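Local coordinates for protein-S-isoprenylcysteine O-methyltransferase (Tribolium castaneum, PDB 5V7P) that methylates the carboxyl group of isoprenylated C-terminal cysteines in proteins, using S-adenosyl-L-methionine as methyl donor in the endoplasmic reticulum membrane, at residues Leu108-Val113 and Thr175-Ala180; Ala180-Asn185 and Ser193-Leu198; Phe207-Tyr212 and Ile249-Leu254. All blocks are in the same frame, centred on the assembly; numbering follows the deposited sequence.

Overall arrangement
Followed from the N terminus, the three contacts come in series, and none nests in or crosses another. Interaction 1 ties the end of helix 90-113 to the end of helix 156-180 and closes a long, mostly helical excursion of 61 residues. Interaction 2 starts at Ala180, the residue it shares with interaction 1, and closes a short loop of seven residues between that helix and helix 203-206. Interaction 3 joins the start of helix 210-225 to helix 231-258 after a 36-residue excursion. Phe184 touches Ile110 and Ile177 of interaction 1 and Ser211 of interaction 3, and interactions 2 and 3 both hold S-adenosyl-L-homocysteine, thereby linking membrane helices to the S-adenosyl-L-methionine pocket.

Interaction 1: Leu108-Val113 and Thr175-Ala180; sequences LAIAIV and TAILTA. With MPG ([(Z)-octadec-9-enyl] (2R)-2,3-bis(oxidanyl)propanoate), chain B.
Ala109, Ile110 and Val113 gather round Ile177 without any aromatic ring, so the flat group at this contact is the peptide carbonyl of Ile177, with Val113 CG2 3.4 Å from its O atom; the same methyl also touches the backbone at Leu178. The other branch, Val113 CG1, lies 4.1 Å from Ile177 CG2, the two side chains crossing at about a right angle. Ile177 CG2 stands anti to the backbone N and also meets Ala109 CB at 4.0 Å. The small methyl of Ala109 suits its place because the branched isoleucine fills the space between the helices. Ile110 points away at its root, yet its CD1 swings back toward Ile177 CG2.

On another side of helix 156-180, Thr179 OG1 bonds to Thr175 O at 2.8 Å, the donor 46° above the carbonyl plane; that oxygen also accepts from Thr179 N. The lipid MPG touches this side, its C2 3.7 Å from Thr179 OG1 and its C6 3.8 Å from Thr175 CG2. An alanine in place of Thr179 would probably leave Thr175 O without its hydroxyl donor and open a small gap beside the lipid C2.

This is near-parallel packing of two probable transmembrane helices through small and branched apolar side chains, their axes 13° apart and 9.9 Å at closest approach. Ala176 packs on the start of helix 210-225, and Tyr204 of helix 203-206 touches Thr179 and Ala180.

Interaction 2: Ala180-Asn185 and Ser193-Leu198; sequences AGSNFN and SSDHVL. With SAH (S-adenosyl-L-homocysteine), chain C.
Asp195, His196 and Val197 lean on Ser182 and Asn183; Asp195 and His196 close a type I turn begun at Ser193, with His196 N bonded back to Ser193 O, and Val197 follows it. At Asp195 the link to the other segment passes through a water, which lies 2.7 Å from Asp195 O and 2.8 Å from Asn183 OD1 and is also near Ser182 OG. Polar residues fit this solvent-facing side.

His196 comes next, its CG anti to the backbone N (chi1 -170°). From its edge NE2 gives S-adenosyl-L-homocysteine N3 a nearly straight hydrogen bond of 3.1 Å. Asn183 OD1 lies near the ring plane, 3.3 Å from His196 CD2, and the ring of Phe258 meets the imidazole edge-to-face.

Val197 N donates to Asn183 OD1 at 2.9 Å, with an N-H...O angle of 171°. This is the direct hydrogen bond joining the segments, and asparagine suits the place because its other end is occupied too: Asn183 ND2 reaches back to Ala180 O at 2.7 Å, while Asn183 N approaches the same oxygen from the opposite face of its plane. The amide is thus held against rotation. Gly181, with a phi of 62°, turns the chain out of the helix just before. Leu198 then brings its CD1 into van der Waals contact with adenine N1 at 3.6 Å. His196, Val197 and Leu198 thus wall the adenine side of the S-adenosyl-L-methionine site.

On the first segment, Phe184 offers a ring face to the sulphur of S-adenosyl-L-homocysteine, SD lying 3.4 Å from Phe184 CE1. Both segments belong to the loop between helices 156-180 and 203-206: Phe184 packs back on Arg173 and Ile177 of the former, and Leu198 on Gln261 and Tyr262 of helix 260-268.

Interaction 3: Phe207-Tyr212 and Ile249-Leu254; sequences FRHPSY and IEESML. With SAH (S-adenosyl-L-homocysteine), chain C.
Arg208 and His209 converge on one oxygen of Glu251. Arg208 grips OE2 side-on, with NE at 2.9 Å and NH2 at 3.0 Å, in a salt bridge whose guanidinium and carboxylate planes are 47° apart. NH2 lies on the syn lone pair of that oxygen, whereas NE comes from above the carboxylate plane. His209 NE2 adds a third donor to Glu251 OE2 at 2.6 Å, on the anti side, tilted out of the carboxylate plane. The other oxygen, OE1, takes bonds from Tyr279 N and Gln266 NE2. Arginine suits this buried place because its NH1 and NH2 have further acceptors, Val269 O and Glu277 O.

With NE2 bound to Glu251, His209 is left with ND1 as an acceptor, which the amino nitrogen of S-adenosyl-L-homocysteine meets in the ring plane at 3.0 Å. The same nitrogen donates to Glu250 OE2 at 2.6 Å. Glu250 reaches it with CG anti to the backbone N and an extended chain. Its second oxygen, Glu250 OE1, uses its syn lone pair for Tyr212 OH at 2.5 Å, tip to tip, with ring and carboxylate planes 82° apart. Tyr212 OH is also bonded to Arg246 NE, a residue inferred to bind substrate.

The carboxylate of S-adenosyl-L-homocysteine is satisfied at the start of helix 210-225, which follows the N-cap residue His209. Ser211 N donates a hydrogen bond to OXT, Ser211 OG bonds to O at 2.6 Å, and Tyr212 N also donates to O. A carboxylate bound by the first N-H groups of a helix is a familiar anion-binding arrangement; here, with Glu250 and His209 holding the amino group, it forms the amino-acid end of this enzyme's S-adenosyl-L-methionine site.

Interaction 1: Leu108-Val113 and Thr175-Ala180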
loop_
_atom_site.group_PDB
_atom_site.type_symbol
_atom_site.label_atom_id
_atom_site.label_comp_id
_atom_site.label_asym_id
_atom_site.label_seq_id
_atom_site.Cartn_x
_atom_site.Cartn_y
_atom_site.Cartn_z
ATOM N N LEU A 108 -12.916 -0.723 -1.975
ATOM C CA LEU A 108 -14.085 -0.797 -2.842
ATOM C C LEU A 108 -13.677 -0.947 -4.301
ATOM O O LEU A 108 -14.302 -1.703 -5.053
ATOM C CB LEU A 108 -14.953 0.445 -2.646
ATOM C CG LEU A 108 -16.368 0.427 -3.229
ATOM C CD1 LEU A 108 -17.182 -0.734 -2.682
ATOM C CD2 LEU A 108 -17.067 1.747 -2.929
ATOM N N ALA A 109 -12.623 -0.242 -4.717
ATOM C CA ALA A 109 -12.147 -0.363 -6.092
ATOM C C ALA A 109 -11.768 -1.805 -6.414
ATOM O O ALA A 109 -12.154 -2.341 -7.459
ATOM C CB ALA A 109 -10.961 0.575 -6.318
ATOM N N ILE A 110 -11.015 -2.452 -5.522
ATOM C CA ILE A 110 -10.628 -3.841 -5.752
ATOM C C ILE A 110 -11.851 -4.746 -5.735
ATOM O O ILE A 110 -11.956 -5.688 -6.530
ATOM C CB ILE A 110 -9.581 -4.283 -4.710
ATOM C CG1 ILE A 110 -8.295 -3.459 -4.845
ATOM C CG2 ILE A 110 -9.277 -5.774 -4.831
ATOM C CD1 ILE A 110 -7.653 -3.480 -6.227
ATOM N N ALA A 111 -12.793 -4.487 -4.827
ATOM C CA ALA A 111 -14.006 -5.293 -4.784
ATOM C C ALA A 111 -14.790 -5.173 -6.084
ATOM O O ALA A 111 -15.325 -6.166 -6.591
ATOM C CB ALA A 111 -14.865 -4.875 -3.594
ATOM N N ILE A 112 -14.867 -3.962 -6.641
ATOM C CA ILE A 112 -15.547 -3.768 -7.919
ATOM C C ILE A 112 -14.758 -4.426 -9.042
ATOM O O ILE A 112 -15.313 -5.158 -9.870
ATOM C CB ILE A 112 -15.753 -2.267 -8.192
ATOM C CG1 ILE A 112 -16.714 -1.664 -7.167
ATOM C CG2 ILE A 112 -16.276 -2.037 -9.617
ATOM C CD1 ILE A 112 -16.765 -0.145 -7.203
ATOM N N VAL A 113 -13.453 -4.173 -9.085
ATOM C CA VAL A 113 -12.645 -4.553 -10.235
ATOM C C VAL A 113 -12.137 -5.990 -10.145
ATOM O O VAL A 113 -11.976 -6.651 -11.177
ATOM C CB VAL A 113 -11.479 -3.555 -10.384
ATOM C CG1 VAL A 113 -10.109 -4.218 -10.146
ATOM C CG2 VAL A 113 -11.534 -2.889 -11.739
ATOM N N THR A 175 -9.373 5.970 -11.202
ATOM C CA THR A 175 -9.611 5.804 -12.631
ATOM C C THR A 175 -8.665 4.770 -13.223
ATOM O O THR A 175 -9.081 3.919 -14.017
ATOM C CB THR A 175 -9.459 7.142 -13.353
ATOM O OG1 THR A 175 -8.179 7.711 -13.058
ATOM C CG2 THR A 175 -10.559 8.101 -12.933
ATOM N N ALA A 176 -7.387 4.823 -12.842
ATOM C CA ALA A 176 -6.429 3.837 -13.332
ATOM C C ALA A 176 -6.856 2.422 -12.962
ATOM O O ALA A 176 -6.796 1.510 -13.794
ATOM C CB ALA A 176 -5.037 4.140 -12.775
ATOM N N ILE A 177 -7.297 2.219 -11.717
ATOM C CA ILE A 177 -7.723 0.889 -11.287
ATOM C C ILE A 177 -8.906 0.418 -12.121
ATOM O O ILE A 177 -8.968 -0.744 -12.539
ATOM C CB ILE A 177 -8.054 0.890 -9.782
ATOM C CG1 ILE A 177 -6.813 1.272 -8.969
ATOM C CG2 ILE A 177 -8.568 -0.480 -9.342
ATOM C CD1 ILE A 177 -7.072 1.477 -7.487
ATOM N N LEU A 178 -9.866 1.311 -12.374
ATOM C CA LEU A 178 -11.009 0.958 -13.211
ATOM C C LEU A 178 -10.578 0.686 -14.647
ATOM O O LEU A 178 -11.074 -0.252 -15.283
ATOM C CB LEU A 178 -12.050 2.074 -13.168
ATOM C CG LEU A 178 -12.950 2.110 -11.932
ATOM C CD1 LEU A 178 -13.128 3.534 -11.421
ATOM C CD2 LEU A 178 -14.301 1.491 -12.254
ATOM N N THR A 179 -9.653 1.493 -15.173
ATOM C CA THR A 179 -9.212 1.317 -16.553
ATOM C C THR A 179 -8.430 0.021 -16.721
ATOM O O THR A 179 -8.556 -0.660 -17.745
ATOM C CB THR A 179 -8.366 2.513 -16.986
ATOM O OG1 THR A 179 -9.098 3.723 -16.763
ATOM C CG2 THR A 179 -8.002 2.417 -18.461
ATOM N N ALA A 180 -7.614 -0.337 -15.728
ATOM C CA ALA A 180 -6.833 -1.564 -15.795
ATOM C C ALA A 180 -7.677 -2.810 -15.569
ATOM O O ALA A 180 -7.267 -3.899 -15.979
ATOM C CB ALA A 180 -5.703 -1.521 -14.767
HETATM C C2 MPG B . -12.740 4.046 -16.561
HETATM C C3 MPG B . -13.419 5.406 -16.732
HETATM C C4 MPG B . -13.344 6.201 -15.431
HETATM C C5 MPG B . -13.480 7.687 -15.751
HETATM C C6 MPG B . -13.948 8.448 -14.510
HETATM C C7 MPG B . -13.777 9.948 -14.743
HETATM C C8 MPG B . -13.702 10.676 -13.403
HETATM C C9 MPG B . -14.395 12.033 -13.534
HETATM C C10 MPG B . -14.874 12.674 -12.487
HETATM C C11 MPG B . -14.768 12.098 -11.073
HETATM C C12 MPG B . -14.962 13.210 -10.043
HETATM C C13 MPG B . -15.813 12.696 -8.883
HETATM C C14 MPG B . -15.726 13.679 -7.718
HETATM O O1 MPG B . -12.868 1.945 -17.688
HETATM C C1 MPG B . -13.647 2.917 -17.047
HETATM C CXD MPG B . -13.244 -0.203 -18.979
HETATM O O2 MPG B . -13.074 -1.536 -18.588
HETATM C C21 MPG B . -12.008 0.273 -19.736
HETATM O O3 MPG B . -11.561 -0.738 -20.598
HETATM O O4 MPG B . -14.068 0.254 -16.823
HETATM C CX3 MPG B . -13.438 0.667 -17.739
#

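Interaction 2: Ala180-Asn185 and Ser193-Leu198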
loop_
_atom_site.group_PDB
_atom_site.type_symbol
_atom_site.label_atom_id
_atom_site.label_comp_id
_atom_site.label_asym_id
_atom_site.label_seq_id
_atom_site.Cartn_x
_atom_site.Cartn_y
_atom_site.Cartn_z
ATOM N N ALA A 180 -7.614 -0.337 -15.728
ATOM C CA ALA A 180 -6.833 -1.564 -15.795
ATOM C C ALA A 180 -7.677 -2.810 -15.569
ATOM O O ALA A 180 -7.267 -3.899 -15.979
ATOM C CB ALA A 180 -5.703 -1.521 -14.767
ATOM N N GLY A 181 -8.829 -2.677 -14.920
ATOM C CA GLY A 181 -9.693 -3.826 -14.723
ATOM C C GLY A 181 -9.017 -4.891 -13.888
ATOM O O GLY A 181 -8.325 -4.604 -12.906
ATOM N N SER A 182 -9.213 -6.149 -14.286
ATOM C CA SER A 182 -8.556 -7.261 -13.612
ATOM C C SER A 182 -7.056 -7.310 -13.878
ATOM O O SER A 182 -6.374 -8.161 -13.295
ATOM C CB SER A 182 -9.204 -8.582 -14.033
ATOM O OG SER A 182 -9.277 -8.689 -15.444
ATOM N N ASN A 183 -6.523 -6.437 -14.735
ATOM C CA ASN A 183 -5.081 -6.335 -14.911
ATOM C C ASN A 183 -4.405 -5.584 -13.771
ATOM O O ASN A 183 -3.176 -5.647 -13.652
ATOM C CB ASN A 183 -4.753 -5.644 -16.237
ATOM C CG ASN A 183 -5.458 -6.279 -17.416
ATOM O OD1 ASN A 183 -5.062 -7.344 -17.889
ATOM N ND2 ASN A 183 -6.506 -5.624 -17.903
ATOM N N PHE A 184 -5.167 -4.871 -12.945
ATOM C CA PHE A 184 -4.613 -4.224 -11.767
ATOM C C PHE A 184 -4.418 -5.247 -10.656
ATOM O O PHE A 184 -5.083 -6.286 -10.614
ATOM C CB PHE A 184 -5.535 -3.100 -11.282
ATOM C CG PHE A 184 -4.919 -2.217 -10.229
ATOM C CD1 PHE A 184 -4.138 -1.131 -10.588
ATOM C CD2 PHE A 184 -5.121 -2.474 -8.882
ATOM C CE1 PHE A 184 -3.568 -0.319 -9.625
ATOM C CE2 PHE A 184 -4.551 -1.663 -7.914
ATOM C CZ PHE A 184 -3.775 -0.585 -8.288
ATOM N N ASN A 185 -3.489 -4.949 -9.753
ATOM C CA ASN A 185 -3.245 -5.817 -8.609
ATOM C C ASN A 185 -2.442 -5.040 -7.579
ATOM O O ASN A 185 -1.455 -4.385 -7.929
ATOM C CB ASN A 185 -2.497 -7.086 -9.027
ATOM C CG ASN A 185 -2.675 -8.222 -8.038
ATOM O OD1 ASN A 185 -2.613 -8.023 -6.825
ATOM N ND2 ASN A 185 -2.908 -9.421 -8.555
ATOM N N SER A 193 -0.598 -14.046 -16.103
ATOM C CA SER A 193 -1.867 -14.754 -16.104
ATOM C C SER A 193 -2.366 -14.937 -17.533
ATOM O O SER A 193 -2.089 -14.125 -18.420
ATOM C CB SER A 193 -2.908 -13.989 -15.285
ATOM O OG SER A 193 -2.406 -13.662 -14.002
ATOM N N SER A 194 -3.115 -16.016 -17.753
ATOM C CA SER A 194 -3.647 -16.298 -19.081
ATOM C C SER A 194 -4.673 -15.269 -19.540
ATOM O O SER A 194 -5.121 -15.344 -20.689
ATOM C CB SER A 194 -4.268 -17.695 -19.106
ATOM O OG SER A 194 -5.286 -17.818 -18.129
ATOM N N ASP A 195 -5.056 -14.323 -18.680
ATOM C CA ASP A 195 -5.985 -13.260 -19.042
ATOM C C ASP A 195 -5.363 -11.876 -18.901
ATOM O O ASP A 195 -6.072 -10.873 -19.041
ATOM C CB ASP A 195 -7.247 -13.345 -18.181
ATOM C CG ASP A 195 -6.954 -13.174 -16.705
ATOM O OD1 ASP A 195 -6.106 -13.923 -16.176
ATOM O OD2 ASP A 195 -7.559 -12.278 -16.080
ATOM N N HIS A 196 -4.066 -11.795 -18.628
ATOM C CA HIS A 196 -3.407 -10.515 -18.410
ATOM C C HIS A 196 -3.047 -9.893 -19.755
ATOM O O HIS A 196 -2.289 -10.480 -20.535
ATOM C CB HIS A 196 -2.163 -10.708 -17.547
ATOM C CG HIS A 196 -1.550 -9.429 -17.072
ATOM N ND1 HIS A 196 -0.409 -9.395 -16.301
ATOM C CD2 HIS A 196 -1.920 -8.139 -17.254
ATOM C CE1 HIS A 196 -0.100 -8.141 -16.033
ATOM N NE2 HIS A 196 -1.000 -7.358 -16.600
ATOM N N VAL A 197 -3.590 -8.707 -20.024
ATOM C CA VAL A 197 -3.357 -8.006 -21.278
ATOM C C VAL A 197 -2.748 -6.645 -20.971
ATOM O O VAL A 197 -2.850 -6.123 -19.857
ATOM C CB VAL A 197 -4.649 -7.847 -22.108
ATOM C CG1 VAL A 197 -5.192 -9.211 -22.510
ATOM C CG2 VAL A 197 -5.700 -7.058 -21.332
ATOM N N LEU A 198 -2.104 -6.073 -21.982
ATOM C CA LEU A 198 -1.488 -4.763 -21.843
ATOM C C LEU A 198 -2.529 -3.665 -22.015
ATOM O O LEU A 198 -3.372 -3.719 -22.914
ATOM C CB LEU A 198 -0.363 -4.592 -22.864
ATOM C CG LEU A 198 0.366 -3.248 -22.859
ATOM C CD1 LEU A 198 0.963 -2.945 -21.492
ATOM C CD2 LEU A 198 1.448 -3.232 -23.930
HETATM N N SAH C . 1.874 0.335 -12.364
HETATM C CA SAH C . 0.486 0.467 -12.787
HETATM C CB SAH C . -0.351 -0.679 -12.230
HETATM C CG SAH C . -0.195 -0.911 -10.731
HETATM S SD SAH C . -1.021 -2.439 -10.214
HETATM C C SAH C . -0.095 1.806 -12.342
HETATM O O SAH C . 0.475 2.498 -11.496
HETATM O OXT SAH C . -1.150 2.233 -12.813
HETATM C "C5'" SAH C . 0.425 -3.501 -10.502
HETATM C "C4'" SAH C . 0.181 -4.589 -11.541
HETATM O "O4'" SAH C . -0.276 -4.015 -12.748
HETATM C "C3'" SAH C . 1.474 -5.331 -11.848
HETATM O "O3'" SAH C . 1.335 -6.706 -11.574
HETATM C "C2'" SAH C . 1.746 -5.093 -13.319
HETATM O "O2'" SAH C . 2.121 -6.287 -13.969
HETATM C "C1'" SAH C . 0.433 -4.531 -13.859
HETATM N N9 SAH C . 0.615 -3.470 -14.871
HETATM C C8 SAH C . 1.431 -2.372 -14.799
HETATM N N7 SAH C . 1.288 -1.645 -15.929
HETATM C C5 SAH C . 0.387 -2.262 -16.721
HETATM C C6 SAH C . -0.120 -1.953 -17.974
HETATM N N6 SAH C . 0.280 -0.862 -18.620
HETATM N N1 SAH C . -1.048 -2.794 -18.545
HETATM C C2 SAH C . -1.467 -3.926 -17.881
HETATM N N3 SAH C . -0.957 -4.226 -16.637
HETATM C C4 SAH C . -0.044 -3.407 -16.069
HETATM O O HOH W 1 -6.439 -9.474 -16.768
#

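Interaction 3: Phe207-Tyr212 and Ile249-Leu254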
loop_
_atom_site.group_PDB
_atom_site.type_symbol
_atom_site.label_atom_id
_atom_site.label_comp_id
_atom_site.label_asym_id
_atom_site.label_seq_id
_atom_site.Cartn_x
_atom_site.Cartn_y
_atom_site.Cartn_z
ATOM N N PHE A 207 0.279 8.244 -18.686
ATOM C CA PHE A 207 1.392 7.736 -17.900
ATOM C C PHE A 207 1.396 6.216 -17.952
ATOM O O PHE A 207 0.349 5.581 -18.110
ATOM C CB PHE A 207 1.304 8.189 -16.434
ATOM C CG PHE A 207 0.822 9.599 -16.257
ATOM C CD1 PHE A 207 1.669 10.670 -16.483
ATOM C CD2 PHE A 207 -0.477 9.853 -15.847
ATOM C CE1 PHE A 207 1.227 11.968 -16.312
ATOM C CE2 PHE A 207 -0.924 11.149 -15.676
ATOM C CZ PHE A 207 -0.070 12.207 -15.908
ATOM N N ARG A 208 2.587 5.634 -17.811
ATOM C CA ARG A 208 2.700 4.184 -17.739
ATOM C C ARG A 208 2.266 3.636 -16.386
ATOM O O ARG A 208 1.895 2.461 -16.299
ATOM C CB ARG A 208 4.138 3.748 -18.030
ATOM C CG ARG A 208 4.653 4.205 -19.383
ATOM C CD ARG A 208 5.665 3.228 -19.956
ATOM N NE ARG A 208 6.859 3.099 -19.122
ATOM C CZ ARG A 208 7.951 3.851 -19.231
ATOM N NH1 ARG A 208 8.024 4.811 -20.142
ATOM N NH2 ARG A 208 8.981 3.644 -18.421
ATOM N N HIS A 209 2.292 4.456 -15.339
ATOM C CA HIS A 209 1.938 4.026 -13.987
ATOM C C HIS A 209 1.036 5.069 -13.338
ATOM O O HIS A 209 1.386 5.671 -12.318
ATOM C CB HIS A 209 3.199 3.790 -13.159
ATOM C CG HIS A 209 4.210 2.923 -13.847
ATOM N ND1 HIS A 209 4.080 1.554 -13.935
ATOM C CD2 HIS A 209 5.357 3.235 -14.494
ATOM C CE1 HIS A 209 5.108 1.059 -14.600
ATOM N NE2 HIS A 209 5.897 2.058 -14.950
ATOM N N PRO A 210 -0.155 5.296 -13.903
ATOM C CA PRO A 210 -1.019 6.366 -13.380
ATOM C C PRO A 210 -1.471 6.143 -11.945
ATOM O O PRO A 210 -1.721 7.122 -11.231
ATOM C CB PRO A 210 -2.206 6.363 -14.355
ATOM C CG PRO A 210 -2.220 4.984 -14.934
ATOM C CD PRO A 210 -0.786 4.561 -15.012
ATOM N N SER A 211 -1.595 4.891 -11.497
ATOM C CA SER A 211 -1.996 4.657 -10.114
ATOM C C SER A 211 -0.883 5.051 -9.150
ATOM O O SER A 211 -1.153 5.560 -8.058
ATOM C CB SER A 211 -2.399 3.194 -9.916
ATOM O OG SER A 211 -1.295 2.389 -9.539
ATOM N N TYR A 212 0.378 4.843 -9.541
ATOM C CA TYR A 212 1.484 5.296 -8.703
ATOM C C TYR A 212 1.642 6.810 -8.761
ATOM O O TYR A 212 2.038 7.428 -7.766
ATOM C CB TYR A 212 2.785 4.609 -9.126
ATOM C CG TYR A 212 2.756 3.096 -9.029
ATOM C CD1 TYR A 212 1.805 2.441 -8.254
ATOM C CD2 TYR A 212 3.681 2.323 -9.716
ATOM C CE1 TYR A 212 1.779 1.061 -8.169
ATOM C CE2 TYR A 212 3.664 0.946 -9.632
ATOM C CZ TYR A 212 2.711 0.321 -8.858
ATOM O OH TYR A 212 2.686 -1.052 -8.775
ATOM N N ILE A 249 11.431 -3.061 -10.979
ATOM C CA ILE A 249 11.164 -4.494 -11.022
ATOM C C ILE A 249 9.864 -4.774 -11.763
ATOM O O ILE A 249 9.739 -5.794 -12.453
ATOM C CB ILE A 249 11.128 -5.073 -9.593
ATOM C CG1 ILE A 249 10.943 -6.594 -9.616
ATOM C CG2 ILE A 249 10.025 -4.427 -8.766
ATOM C CD1 ILE A 249 12.136 -7.352 -10.155
ATOM N N GLU A 250 8.880 -3.880 -11.638
ATOM C CA GLU A 250 7.569 -4.126 -12.228
ATOM C C GLU A 250 7.638 -4.125 -13.749
ATOM O O GLU A 250 7.003 -4.959 -14.404
ATOM C CB GLU A 250 6.577 -3.077 -11.727
ATOM C CG GLU A 250 5.185 -3.185 -12.325
ATOM C CD GLU A 250 4.163 -2.358 -11.567
ATOM O OE1 GLU A 250 4.367 -2.123 -10.358
ATOM O OE2 GLU A 250 3.159 -1.937 -12.178
ATOM N N GLU A 251 8.405 -3.203 -14.329
ATOM C CA GLU A 251 8.519 -3.133 -15.778
ATOM C C GLU A 251 9.398 -4.235 -16.352
ATOM O O GLU A 251 9.230 -4.595 -17.522
ATOM C CB GLU A 251 9.061 -1.767 -16.198
ATOM C CG GLU A 251 8.088 -0.628 -15.956
ATOM C CD GLU A 251 8.489 0.645 -16.673
ATOM O OE1 GLU A 251 9.640 0.722 -17.153
ATOM O OE2 GLU A 251 7.654 1.569 -16.760
ATOM N N SER A 252 10.327 -4.779 -15.564
ATOM C CA SER A 252 11.096 -5.928 -16.029
ATOM C C SER A 252 10.194 -7.140 -16.222
ATOM O O SER A 252 10.399 -7.933 -17.147
ATOM C CB SER A 252 12.222 -6.250 -15.046
ATOM O OG SER A 252 11.714 -6.801 -13.844
ATOM N N MET A 253 9.185 -7.296 -15.359
ATOM C CA MET A 253 8.218 -8.374 -15.542
ATOM C C MET A 253 7.267 -8.075 -16.694
ATOM O O MET A 253 6.837 -8.997 -17.396
ATOM C CB MET A 253 7.423 -8.600 -14.255
ATOM C CG MET A 253 8.269 -8.766 -12.998
ATOM S SD MET A 253 9.703 -9.831 -13.225
ATOM C CE MET A 253 8.936 -11.365 -13.738
ATOM N N LEU A 254 6.926 -6.801 -16.901
ATOM C CA LEU A 254 6.044 -6.444 -18.006
ATOM C C LEU A 254 6.718 -6.671 -19.353
ATOM O O LEU A 254 6.047 -7.031 -20.325
ATOM C CB LEU A 254 5.595 -4.988 -17.869
ATOM C CG LEU A 254 4.569 -4.721 -16.765
ATOM C CD1 LEU A 254 4.513 -3.242 -16.421
ATOM C CD2 LEU A 254 3.188 -5.218 -17.176
HETATM N N SAH C . 1.874 0.335 -12.364
HETATM C CA SAH C . 0.486 0.467 -12.787
HETATM C CB SAH C . -0.351 -0.679 -12.230
HETATM C CG SAH C . -0.195 -0.911 -10.731
HETATM S SD SAH C . -1.021 -2.439 -10.214
HETATM C C SAH C . -0.095 1.806 -12.342
HETATM O O SAH C . 0.475 2.498 -11.496
HETATM O OXT SAH C . -1.150 2.233 -12.813
HETATM C "C5'" SAH C . 0.425 -3.501 -10.502
HETATM C "C4'" SAH C . 0.181 -4.589 -11.541
HETATM O "O4'" SAH C . -0.276 -4.015 -12.748
HETATM C "C3'" SAH C . 1.474 -5.331 -11.848
HETATM O "O3'" SAH C . 1.335 -6.706 -11.574
HETATM C "C2'" SAH C . 1.746 -5.093 -13.319
HETATM O "O2'" SAH C . 2.121 -6.287 -13.969
HETATM C "C1'" SAH C . 0.433 -4.531 -13.859
HETATM N N9 SAH C . 0.615 -3.470 -14.871
HETATM C C8 SAH C . 1.431 -2.372 -14.799
HETATM N N7 SAH C . 1.288 -1.645 -15.929
HETATM C C5 SAH C . 0.387 -2.262 -16.721
HETATM C C6 SAH C . -0.120 -1.953 -17.974
HETATM N N6 SAH C . 0.280 -0.862 -18.620
HETATM N N1 SAH C . -1.048 -2.794 -18.545
HETATM C C2 SAH C . -1.467 -3.926 -17.881
HETATM N N3 SAH C . -0.957 -4.226 -16.637
HETATM C C4 SAH C . -0.044 -3.407 -16.069
#